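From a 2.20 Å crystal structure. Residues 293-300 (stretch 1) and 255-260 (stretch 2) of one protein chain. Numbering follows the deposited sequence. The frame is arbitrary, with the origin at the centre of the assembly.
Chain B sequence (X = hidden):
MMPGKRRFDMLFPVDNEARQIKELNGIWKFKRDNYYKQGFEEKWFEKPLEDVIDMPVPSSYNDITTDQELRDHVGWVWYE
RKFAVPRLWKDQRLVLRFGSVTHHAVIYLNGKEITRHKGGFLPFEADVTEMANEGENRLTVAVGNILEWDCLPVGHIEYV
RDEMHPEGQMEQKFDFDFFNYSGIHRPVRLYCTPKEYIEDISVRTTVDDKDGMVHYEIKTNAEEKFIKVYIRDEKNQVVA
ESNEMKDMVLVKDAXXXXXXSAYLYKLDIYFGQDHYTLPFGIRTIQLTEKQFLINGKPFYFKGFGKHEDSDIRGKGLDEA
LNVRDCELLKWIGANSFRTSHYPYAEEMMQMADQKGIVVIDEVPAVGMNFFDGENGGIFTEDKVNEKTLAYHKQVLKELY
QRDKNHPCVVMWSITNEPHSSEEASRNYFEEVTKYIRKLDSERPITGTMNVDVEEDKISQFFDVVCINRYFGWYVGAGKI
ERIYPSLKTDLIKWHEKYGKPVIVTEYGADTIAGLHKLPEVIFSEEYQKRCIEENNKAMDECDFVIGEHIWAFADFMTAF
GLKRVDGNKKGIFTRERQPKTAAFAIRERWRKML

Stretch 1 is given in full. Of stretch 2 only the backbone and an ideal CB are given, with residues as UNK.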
# COMPACT_ATOMS: atom_id res chain seq x y z
N LEU B 293 24.59 8.77 35.49
CA LEU B 293 26.01 8.59 35.26
C LEU B 293 26.35 7.11 35.21
O LEU B 293 25.97 6.35 36.10
CB LEU B 293 26.83 9.28 36.36
CG LEU B 293 26.57 10.76 36.59
CD1 LEU B 293 27.45 11.27 37.72
CD2 LEU B 293 26.84 11.56 35.32
N ILE B 294 27.07 6.71 34.17
CA ILE B 294 27.55 5.35 34.00
C ILE B 294 29.06 5.44 33.86
O ILE B 294 29.57 6.13 32.96
CB ILE B 294 26.93 4.65 32.77
CG1 ILE B 294 25.43 4.44 32.98
CG2 ILE B 294 27.63 3.34 32.49
CD1 ILE B 294 24.69 4.14 31.70
N ASN B 295 29.78 4.76 34.76
CA ASN B 295 31.23 4.91 34.83
C ASN B 295 31.61 6.38 34.94
O ASN B 295 32.52 6.87 34.26
CB ASN B 295 31.90 4.24 33.64
CG ASN B 295 31.67 2.75 33.62
OD1 ASN B 295 31.61 2.13 34.67
ND2 ASN B 295 31.53 2.17 32.43
N GLY B 296 30.86 7.12 35.77
CA GLY B 296 31.14 8.50 36.06
C GLY B 296 30.81 9.50 34.97
O GLY B 296 31.06 10.69 35.16
N LYS B 297 30.26 9.07 33.84
CA LYS B 297 30.00 10.01 32.76
C LYS B 297 28.52 10.05 32.41
O LYS B 297 27.84 9.03 32.46
CB LYS B 297 30.85 9.67 31.52
CG LYS B 297 32.33 9.46 31.86
CD LYS B 297 33.12 8.75 30.76
CE LYS B 297 33.00 7.23 30.89
NZ LYS B 297 34.10 6.54 31.63
N PRO B 298 28.00 11.23 32.06
CA PRO B 298 26.56 11.35 31.81
C PRO B 298 26.12 10.50 30.63
O PRO B 298 26.83 10.37 29.63
CB PRO B 298 26.35 12.84 31.53
CG PRO B 298 27.62 13.51 31.98
CD PRO B 298 28.70 12.49 31.78
N PHE B 299 24.94 9.91 30.77
CA PHE B 299 24.35 9.05 29.76
C PHE B 299 22.97 9.60 29.44
O PHE B 299 22.19 9.89 30.34
CB PHE B 299 24.27 7.60 30.26
CG PHE B 299 23.70 6.65 29.26
CD1 PHE B 299 24.48 6.14 28.23
CD2 PHE B 299 22.36 6.26 29.33
CE1 PHE B 299 23.95 5.26 27.29
CE2 PHE B 299 21.83 5.38 28.41
CZ PHE B 299 22.63 4.88 27.38
N TYR B 300 22.71 9.78 28.15
CA TYR B 300 21.41 10.23 27.67
C TYR B 300 20.79 9.07 26.91
O TYR B 300 21.39 8.55 25.96
CB TYR B 300 21.58 11.49 26.80
CG TYR B 300 20.27 12.12 26.38
CD1 TYR B 300 19.66 11.75 25.18
CD2 TYR B 300 19.63 13.05 27.18
CE1 TYR B 300 18.45 12.31 24.79
CE2 TYR B 300 18.41 13.61 26.80
CZ TYR B 300 17.83 13.24 25.60
OH TYR B 300 16.64 13.79 25.19
N UNK B 255 39.23 -3.21 32.45
CA UNK B 255 38.53 -2.74 31.26
C UNK B 255 37.05 -2.62 31.58
O UNK B 255 36.38 -3.62 31.86
CB UNK B 255 38.76 -3.68 30.07
N UNK B 256 36.53 -1.40 31.53
CA UNK B 256 35.17 -1.14 31.98
C UNK B 256 34.16 -1.55 30.91
O UNK B 256 34.46 -1.57 29.71
CB UNK B 256 35.00 0.34 32.34
N UNK B 257 32.97 -1.91 31.37
CA UNK B 257 31.87 -2.15 30.45
C UNK B 257 31.26 -0.80 30.11
O UNK B 257 30.72 -0.10 30.99
CB UNK B 257 30.83 -3.10 31.05
N UNK B 258 31.36 -0.40 28.84
CA UNK B 258 30.88 0.92 28.48
C UNK B 258 29.71 0.83 27.51
O UNK B 258 29.69 -0.07 26.66
CB UNK B 258 32.01 1.75 27.87
N UNK B 259 28.73 1.72 27.62
CA UNK B 259 27.70 1.83 26.58
C UNK B 259 28.36 1.97 25.21
O UNK B 259 29.27 2.77 25.03
CB UNK B 259 26.78 3.02 26.85
N UNK B 260 27.93 1.14 24.27
CA UNK B 260 28.51 1.15 22.94
C UNK B 260 29.85 0.46 22.82
O UNK B 260 30.34 0.27 21.70
CB UNK B 260 28.66 2.60 22.47

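Stretch 1 is a hairpin in which a type I' turn runs from Ile294 to Lys297, closed by backbone hydrogen bonds from Ile294 N to Lys297 O (3.0 Å) and from Lys297 N to Ile294 O (3.1 Å). The CA-to-CB bond of Asn295, within the turn, points toward the segment 255-260, and this residue makes both hydrogen bonds across the contact.

Position 255 lies beyond reach of the hairpin. Its ideal CB has nothing of stretch 1 within 5.5 Å, and the extended backbone (phi/psi -72/116) imposes little, so almost any side chain would be tolerated as far as this contact is concerned. The deposited residue is Gln255, which makes no contact with the hairpin.

At position 256 CA-to-CB points toward stretch 1, and the ideal CB stands 3.9 Å from Asn295 ND2. A medium-sized side chain could lie against the asparagine, whether aliphatic and packing on the amide or polar and pairing with it. The residue is Leu256, with chi1 m and chi2 t. It takes the aliphatic course: CD1 comes to 3.8 Å from Asn295 CG, covering the carboxamide by van der Waals contact.

Position 257 offers its backbone more than its side chain. CA-to-CB runs sideways and the ideal CB is 5.5 Å from Asn295 ND2, whereas the carbonyl oxygen is only 2.8 Å from that nitrogen. Because the main chain supplies the acceptor, many residues would serve here, large ones included. The residue is Trp257. Asn295 ND2 donates to Trp257 O at 2.8 Å, with a bent N-H...O angle of 137°, while the indole comes no closer than 5.4 Å, from Trp257 CZ3 to Ile294 CG2.

At position 258 CA-to-CB again points sideways, with the ideal CB 4.6 Å from Asn295 ND2. That amide has a second hydrogen to give, and the amine of Lys297 lies farther out, so a flexible side chain ending in an oxygen would suit; glutamine or glutamate are natural candidates, the latter also answering the lysine's charge. The residue is Gln258, whose end comes nearer than its first bond suggests. Its OE1 accepts from Asn295 ND2 at 2.9 Å and a nearly straight 169°, so the one nitrogen bridges a backbone and a side-chain oxygen. The cost is that Gln258 NE2 lies 3.3 Å from Lys297 NZ, two donors that do not bond; the amine instead donates to Asn295 O within the turn, with NZ to O at 3.1 Å.

Position 259 faces an apolar patch: its ideal CB is 3.6 Å from Phe299 CE1 and 5.4 Å from Ile294 CD1. A compact aliphatic residue would fit, and phi of -51° admits proline. The residue is Pro259. Its CB meets Phe299 CE1 obliquely at 3.7 Å, and its CD approaches Ile294 CG2 at 4.0 Å, so the pyrrolidine ring touches both apolar side chains.

At position 260 nothing of stretch 1 lies within 5.5 Å of the ideal CB, but phi is 77°, which favours glycine. The residue is Gly260, and it makes no contact with the hairpin.

Stretch 2 255-260: QLWQPG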
# COMPACT_ATOMS: atom_id res chain seq x y z
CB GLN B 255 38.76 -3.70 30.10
CG GLN B 255 40.21 -4.00 29.80
CD GLN B 255 40.94 -2.82 29.19
OE1 GLN B 255 40.57 -2.33 28.12
NE2 GLN B 255 41.98 -2.36 29.86
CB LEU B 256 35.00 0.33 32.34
CG LEU B 256 35.78 0.81 33.58
CD1 LEU B 256 35.43 2.24 33.94
CD2 LEU B 256 35.52 -0.12 34.76
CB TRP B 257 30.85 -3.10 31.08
CG TRP B 257 29.75 -3.53 30.13
CD1 TRP B 257 29.72 -4.66 29.37
CD2 TRP B 257 28.54 -2.83 29.84
NE1 TRP B 257 28.56 -4.72 28.64
CE2 TRP B 257 27.81 -3.60 28.92
CE3 TRP B 257 27.99 -1.62 30.29
CZ2 TRP B 257 26.58 -3.20 28.41
CZ3 TRP B 257 26.76 -1.23 29.79
CH2 TRP B 257 26.07 -2.02 28.86
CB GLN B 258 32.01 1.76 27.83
CG GLN B 258 33.24 1.95 28.72
CD GLN B 258 33.13 3.14 29.67
OE1 GLN B 258 32.03 3.64 29.96
NE2 GLN B 258 34.27 3.59 30.18
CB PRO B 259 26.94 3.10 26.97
CG PRO B 259 27.21 3.28 28.44
CD PRO B 259 28.59 2.75 28.67
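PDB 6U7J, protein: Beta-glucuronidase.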